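Long-range contacts in blood group a-and b-cleaving endo-beta-galactosidase (Streptococcus pneumoniae, PDB 2YGL), which probably binds carbohydrate through tandem CBM51 modules of a family 98 glycoside hydrolase that cleaves blood group A and B antigens: residues Ala292-Ile297 with Glu320-Gln326; Leu230-Gly234 with Tyr310-Ala314; Val103-Glu107 with Tyr116-Val120. All coordinates share one frame; numbering follows the deposited sequence.

Contact 1. Residues Ala292-Ile297 with Glu320-Gln326; sequences ADGKVI and EIPKDTQ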
# COMPACT_ATOMS: atom_id res chain seq x y z
N ALA A 292 19.52 13.50 7.95
CA ALA A 292 20.24 12.67 6.98
C ALA A 292 21.38 13.45 6.35
O ALA A 292 21.16 14.45 5.67
CB ALA A 292 19.29 12.14 5.91
N ASP A 293 22.61 12.98 6.60
CA ASP A 293 23.84 13.64 6.14
C ASP A 293 23.87 15.15 6.40
O ASP A 293 24.19 15.94 5.51
CB ASP A 293 24.10 13.34 4.65
CG ASP A 293 24.32 11.85 4.38
OD1 ASP A 293 24.95 11.18 5.22
OD2 ASP A 293 23.86 11.36 3.33
N GLY A 294 23.52 15.53 7.62
CA GLY A 294 23.55 16.94 8.03
C GLY A 294 22.31 17.73 7.65
O GLY A 294 22.18 18.90 8.01
N LYS A 295 21.39 17.10 6.92
CA LYS A 295 20.17 17.75 6.46
C LYS A 295 18.94 17.24 7.21
O LYS A 295 18.67 16.04 7.24
CB LYS A 295 20.00 17.57 4.95
CG LYS A 295 18.98 18.50 4.31
CD LYS A 295 18.89 18.25 2.80
CE LYS A 295 17.95 19.23 2.12
NZ LYS A 295 16.51 18.98 2.45
N VAL A 296 18.20 18.17 7.82
CA VAL A 296 16.97 17.84 8.54
C VAL A 296 15.92 17.36 7.54
O VAL A 296 15.53 18.10 6.63
CB VAL A 296 16.44 19.06 9.35
CG1 VAL A 296 15.09 18.75 9.97
CG2 VAL A 296 17.44 19.46 10.43
N ILE A 297 15.49 16.11 7.69
CA ILE A 297 14.46 15.52 6.83
C ILE A 297 13.14 15.32 7.57
O ILE A 297 12.11 15.05 6.95
CB ILE A 297 14.93 14.20 6.15
CG1 ILE A 297 15.32 13.15 7.20
CG2 ILE A 297 16.07 14.49 5.17
CD1 ILE A 297 15.43 11.74 6.66
N GLU A 320 10.85 9.13 4.66
CA GLU A 320 11.71 8.51 3.66
C GLU A 320 13.16 8.93 3.86
O GLU A 320 13.44 10.10 4.10
CB GLU A 320 11.27 8.90 2.24
CG GLU A 320 9.99 8.22 1.76
CD GLU A 320 9.65 8.55 0.31
OE1 GLU A 320 10.21 9.53 -0.25
OE2 GLU A 320 8.81 7.84 -0.28
N ILE A 321 14.06 7.96 3.76
CA ILE A 321 15.49 8.24 3.80
C ILE A 321 15.99 8.37 2.36
O ILE A 321 15.78 7.45 1.56
CB ILE A 321 16.29 7.13 4.54
CG1 ILE A 321 15.69 6.84 5.93
CG2 ILE A 321 17.77 7.47 4.62
CD1 ILE A 321 15.58 8.04 6.87
N PRO A 322 16.62 9.50 2.02
CA PRO A 322 17.09 9.70 0.64
C PRO A 322 18.10 8.64 0.22
O PRO A 322 18.93 8.21 1.03
CB PRO A 322 17.75 11.08 0.69
CG PRO A 322 17.13 11.76 1.85
CD PRO A 322 16.92 10.68 2.86
N LYS A 323 18.03 8.23 -1.04
CA LYS A 323 18.98 7.29 -1.63
C LYS A 323 20.42 7.74 -1.37
O LYS A 323 20.72 8.94 -1.41
CB LYS A 323 18.72 7.17 -3.14
CG LYS A 323 19.58 6.15 -3.88
CD LYS A 323 19.23 6.13 -5.37
CE LYS A 323 20.30 5.45 -6.20
NZ LYS A 323 21.53 6.27 -6.37
N ASP A 324 21.29 6.77 -1.08
CA ASP A 324 22.72 6.98 -0.84
C ASP A 324 23.08 7.74 0.46
O ASP A 324 24.16 8.33 0.55
CB ASP A 324 23.40 7.64 -2.06
CG ASP A 324 23.33 6.77 -3.31
OD1 ASP A 324 23.37 5.53 -3.20
OD2 ASP A 324 23.23 7.35 -4.41
N THR A 325 22.19 7.70 1.45
CA THR A 325 22.45 8.34 2.75
C THR A 325 23.57 7.61 3.49
O THR A 325 23.57 6.38 3.57
CB THR A 325 21.17 8.40 3.63
OG1 THR A 325 20.19 9.24 3.00
CG2 THR A 325 21.47 8.95 5.02
N GLN A 326 24.53 8.38 4.01
CA GLN A 326 25.68 7.83 4.72
C GLN A 326 25.46 7.80 6.23
O GLN A 326 25.86 6.85 6.91
CB GLN A 326 26.95 8.64 4.40
CG GLN A 326 27.30 8.72 2.91
CD GLN A 326 27.46 7.35 2.27
OE1 GLN A 326 26.59 6.90 1.52
NE2 GLN A 326 28.56 6.68 2.58
O HOH W 1 21.31 11.75 2.43

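Contact 2. Residues Leu230-Gly234 with Tyr310-Ala314; sequences LLIDG and YDTSA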
# COMPACT_ATOMS: atom_id res chain seq x y z
N LEU A 230 4.23 4.98 26.34
CA LEU A 230 3.81 6.26 25.79
C LEU A 230 2.29 6.44 25.82
O LEU A 230 1.55 5.47 25.96
CB LEU A 230 4.32 6.41 24.36
CG LEU A 230 5.81 6.73 24.17
CD1 LEU A 230 6.24 6.51 22.73
CD2 LEU A 230 6.07 8.16 24.60
N LEU A 231 1.84 7.68 25.68
CA LEU A 231 0.43 7.97 25.44
C LEU A 231 0.17 7.91 23.95
O LEU A 231 0.75 8.67 23.17
CB LEU A 231 0.04 9.36 25.96
CG LEU A 231 -0.48 9.55 27.39
CD1 LEU A 231 -0.87 11.01 27.58
CD2 LEU A 231 -1.66 8.64 27.70
N ILE A 232 -0.70 6.99 23.55
CA ILE A 232 -1.18 6.91 22.17
C ILE A 232 -2.68 7.16 22.21
O ILE A 232 -3.43 6.38 22.81
CB ILE A 232 -0.88 5.53 21.52
CG1 ILE A 232 0.59 5.11 21.71
CG2 ILE A 232 -1.29 5.53 20.03
CD1 ILE A 232 1.63 5.92 20.92
N ASP A 233 -3.11 8.26 21.59
CA ASP A 233 -4.51 8.70 21.59
C ASP A 233 -5.11 8.72 22.99
O ASP A 233 -6.21 8.21 23.22
CB ASP A 233 -5.36 7.83 20.64
CG ASP A 233 -4.96 8.00 19.17
OD1 ASP A 233 -4.92 9.15 18.69
OD2 ASP A 233 -4.71 6.97 18.51
N GLY A 234 -4.38 9.31 23.94
CA GLY A 234 -4.82 9.42 25.33
C GLY A 234 -4.82 8.11 26.11
O GLY A 234 -5.39 8.05 27.21
N TYR A 310 4.52 16.39 28.75
CA TYR A 310 4.32 15.04 29.28
C TYR A 310 2.96 14.46 28.86
O TYR A 310 2.87 13.28 28.53
CB TYR A 310 4.45 15.05 30.80
CG TYR A 310 4.19 13.72 31.47
CD1 TYR A 310 5.20 12.76 31.57
CD2 TYR A 310 2.94 13.42 32.02
CE1 TYR A 310 4.96 11.54 32.19
CE2 TYR A 310 2.69 12.20 32.64
CZ TYR A 310 3.71 11.27 32.72
OH TYR A 310 3.48 10.06 33.34
N ASP A 311 1.93 15.31 28.86
CA ASP A 311 0.57 14.89 28.52
C ASP A 311 0.31 14.81 27.01
O ASP A 311 -0.74 14.32 26.60
CB ASP A 311 -0.45 15.80 29.21
CG ASP A 311 -0.55 17.17 28.54
OD1 ASP A 311 -1.25 17.28 27.51
OD2 ASP A 311 0.06 18.13 29.05
N THR A 312 1.25 15.30 26.21
CA THR A 312 1.11 15.26 24.75
C THR A 312 1.16 13.81 24.25
O THR A 312 2.09 13.07 24.58
CB THR A 312 2.19 16.11 24.04
OG1 THR A 312 2.19 17.43 24.58
CG2 THR A 312 1.94 16.18 22.53
N SER A 313 0.15 13.43 23.47
CA SER A 313 0.13 12.12 22.81
C SER A 313 1.36 11.97 21.91
O SER A 313 1.72 12.89 21.18
CB SER A 313 -1.14 11.94 21.98
OG SER A 313 -2.23 11.54 22.79
N ALA A 314 2.00 10.81 21.99
CA ALA A 314 3.18 10.51 21.18
C ALA A 314 2.82 10.57 19.70
O ALA A 314 1.77 10.09 19.29
CB ALA A 314 3.75 9.14 21.54
O HOH W 2 -0.79 9.22 19.66

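Contact 3. Residues Val103-Glu107 with Tyr116-Val120; sequences VDRIE and YSSSV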
# COMPACT_ATOMS: atom_id res chain seq x y z
N VAL A 103 -18.86 -7.11 -32.40
CA VAL A 103 -18.93 -6.35 -31.16
C VAL A 103 -18.60 -4.89 -31.45
O VAL A 103 -17.52 -4.57 -31.94
CB VAL A 103 -17.98 -6.94 -30.08
CG1 VAL A 103 -17.85 -6.00 -28.87
CG2 VAL A 103 -18.48 -8.31 -29.64
N ASP A 104 -19.56 -4.01 -31.15
CA ASP A 104 -19.42 -2.59 -31.43
C ASP A 104 -18.34 -1.92 -30.59
O ASP A 104 -17.53 -1.15 -31.10
CB ASP A 104 -20.76 -1.87 -31.25
CG ASP A 104 -21.69 -2.02 -32.45
OD1 ASP A 104 -21.47 -2.93 -33.29
OD2 ASP A 104 -22.66 -1.23 -32.54
N ARG A 105 -18.32 -2.23 -29.29
CA ARG A 105 -17.48 -1.51 -28.34
C ARG A 105 -17.25 -2.29 -27.05
O ARG A 105 -18.14 -2.99 -26.56
CB ARG A 105 -18.14 -0.17 -28.01
CG ARG A 105 -17.22 0.89 -27.45
CD ARG A 105 -17.87 2.27 -27.50
NE ARG A 105 -18.96 2.44 -26.54
CZ ARG A 105 -20.26 2.38 -26.85
NH1 ARG A 105 -20.65 2.15 -28.10
NH2 ARG A 105 -21.17 2.57 -25.91
N ILE A 106 -16.04 -2.17 -26.51
CA ILE A 106 -15.73 -2.65 -25.16
C ILE A 106 -15.17 -1.48 -24.35
O ILE A 106 -14.27 -0.77 -24.80
CB ILE A 106 -14.72 -3.83 -25.17
CG1 ILE A 106 -15.31 -5.04 -25.91
CG2 ILE A 106 -14.34 -4.23 -23.73
CD1 ILE A 106 -14.30 -6.14 -26.23
N GLU A 107 -15.72 -1.28 -23.15
CA GLU A 107 -15.28 -0.20 -22.27
C GLU A 107 -14.92 -0.70 -20.88
O GLU A 107 -15.44 -1.71 -20.41
CB GLU A 107 -16.36 0.87 -22.15
CG GLU A 107 -16.61 1.69 -23.40
CD GLU A 107 -17.81 2.62 -23.27
OE1 GLU A 107 -18.57 2.50 -22.28
OE2 GLU A 107 -17.99 3.48 -24.16
N TYR A 116 -11.25 3.39 -20.24
CA TYR A 116 -10.82 2.83 -21.52
C TYR A 116 -12.02 2.61 -22.44
O TYR A 116 -13.08 2.17 -22.00
CB TYR A 116 -10.06 1.50 -21.33
CG TYR A 116 -9.82 0.77 -22.64
CD1 TYR A 116 -10.77 -0.13 -23.14
CD2 TYR A 116 -8.67 0.99 -23.39
CE1 TYR A 116 -10.57 -0.79 -24.35
CE2 TYR A 116 -8.46 0.34 -24.60
CZ TYR A 116 -9.42 -0.55 -25.07
OH TYR A 116 -9.22 -1.21 -26.26
N SER A 117 -11.83 2.93 -23.71
CA SER A 117 -12.80 2.61 -24.75
C SER A 117 -12.08 2.10 -25.99
O SER A 117 -11.08 2.68 -26.42
CB SER A 117 -13.64 3.84 -25.10
OG SER A 117 -14.61 3.52 -26.09
N SER A 118 -12.61 1.02 -26.56
CA SER A 118 -12.04 0.43 -27.78
C SER A 118 -12.32 1.27 -29.03
O SER A 118 -11.76 1.00 -30.09
CB SER A 118 -12.57 -1.00 -27.97
OG SER A 118 -13.97 -1.02 -28.14
N SER A 119 -13.16 2.29 -28.89
CA SER A 119 -13.55 3.18 -30.00
C SER A 119 -12.36 3.90 -30.63
O SER A 119 -12.36 4.18 -31.83
CB SER A 119 -14.57 4.21 -29.54
OG SER A 119 -15.73 3.59 -29.04
N VAL A 120 -11.37 4.22 -29.81
CA VAL A 120 -10.18 4.97 -30.22
C VAL A 120 -9.38 4.21 -31.29
O VAL A 120 -9.09 4.76 -32.36
CB VAL A 120 -9.28 5.30 -28.99
CG1 VAL A 120 -8.02 6.05 -29.41
CG2 VAL A 120 -10.05 6.09 -27.95
O HOH W 3 -15.02 -0.31 -30.52

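Contact 1. Residues Ala292-Ile297 with Glu320-Gln326
A292 turns its methyl to the loop 320-326, where CB lies 4.0 Å from T325 CG2 and almost as near to P322 CD, so the strand end meets an apolar patch made by a threonine methyl and the CD of a proline. The turn from A292 to K295 is type I', with backbone bonds running both ways between those two residues; it places D293 at its corner, facing the loop. With CG anti to its own carbonyl carbon (chi1 -63°), the D293 carboxylate receives the backbone N-H of Q326 in a fork. Both oxygens use their syn lone pairs. D293 OD1 and OD2 are each 3.1 Å from Q326 N, but the N-H...O angle is 164° to OD2 and a more bent 135° to OD1. OD1 also accepts from the backbone N of T327, so two successive amides are gathered on one carboxylate and fix its rotation. A single water donates to D293 OD2 (2.7 Å) and to T325 OG1 (2.8 Å), carrying the link back into the loop. T325 OG1 in turn donates to P322 O at 2.6 Å; this side-chain bond spans the same type II turn, P322-T325, as the weak backbone bond from T325 N to P322 O. I297 closes the contact. Its CG1 sits between the backbone N and carbonyl carbon, which sends I297 CD1 to I321 CD1 at 3.7 Å, the two side chains meeting at about a right angle. The same methyl also abuts the E320 carbonyl oxygen. These features identify a tight beta hairpin, strands 285-292 and 295-299, whose type I' turn is docked through an aspartate onto the loop leading from strand 315-320 to strand 327-334, at one end of the second CBM51 beta sandwich.

Contact 2. Residues Leu230-Gly234 with Tyr310-Ala314
S313 holds OG anti to its carbonyl carbon (chi1 -81°), and this turns the hydroxyl to the bend after strand 228-232, where G234 N donates to S313 OG over a long 3.3 Å at 148°. In I232 the bend at chi2 (-70°) carries CD1 back to A314 CB, 3.9 Å away, although its CB points from the loop. L230 approaches the same methyl with CD1 at 3.8 Å, so A314 CB touches both, the two side chains meeting it from the strand's side. The main backbone tie is short: A314 N donates to L231 O at 2.7 Å, close to the line of the carbonyl bond. S313 CA adds a CA-H...O contact to that oxygen. L231 reaches along the loop in the other direction, its CD1 lying 3.5 Å from D311 O. Water also joins the backbones, accepting from D233 N and donating to A314 O at 2.7 Å. Both D233 and G234 have positive phi where the chain reverses between strands 228-232 and 235-239. What results is a two-stranded beta hairpin pinned at its turn to a loop entering strand 315-320, on the surface of the second CBM51 beta sandwich.

Contact 3. Residues Val103-Glu107 with Tyr116-Val120
E107 and S117 form an antiparallel non-hydrogen-bonded pair with CA atoms 4.5 Å apart, and beyond it S118 N donates to I106 O at 3.0 Å before the second segment leaves the sheet in a type I turn from S117 to V120. At that exit the acceptor for I106 N is a side chain, not a backbone oxygen. S118 OG lies between its backbone N and carbonyl carbon (chi1 62°), which turns it toward the neighbouring strand, and I106 N donates to it at 2.9 Å and an almost straight 176°. A water bridges the same hydroxyl to D104 O, donating to the carbonyl and accepting from S118 OG, so this serine spans the backbone on both sides of R105. On the face carrying E107 and S117, the R105 aliphatic chain passes alongside the serines and then bends at chi3. Its NE forms a salt bridge with E107, donating to OE2 at 2.8 Å; the acceptor lies near the guanidinium plane, whereas the donor stands 62° out of the carboxylate plane. E107 OE1 makes a long, weak ion pair with K149. The E107 CG is 3.8 Å from S117 OG, while S117 OG and S119 OG are hydrogen-bonded to each other across the turn. Y116 lies on the other face, its ring atom CE1 3.7 Å from I106 O. E107 CA also makes a CA-H...O contact with Y116 O. The hairpin 105-110/113-117 forms one margin of a five-stranded sheet: strand 145-151 borders it, with D104 and R105 making a classic beta bulge against F151, which also receives R105 as a cation-pi partner. I106 and Y116 face the interior of the sandwich, touching I87 on strand 82-87, with Y116 continuing onto strand 133-138 and I106 onto strand 160-171.

How the contacts relate
From the N terminus, contact 3 comes first: it closes the short hairpin of strands 105-110 and 113-117 in the first CBM51 module and ends before the others begin. The other two lie in the second module and cross along the chain: segment 230-234 opens contact 2, 292-297 opens contact 1, 310-314 closes contact 2 and 320-326 closes contact 1. Strand 315-320 leads from the one closing segment into the other, yet the contact centres are about 28 Å apart, at separate ends of that module. Contact 2 ties hairpin 228-232/235-239 to the strand's entrance, contact 1 ties hairpin 285-292/295-299 to its exit. Contacts 2 and 3, about 55 Å apart between centres, lie on opposite sides of the chain's centre.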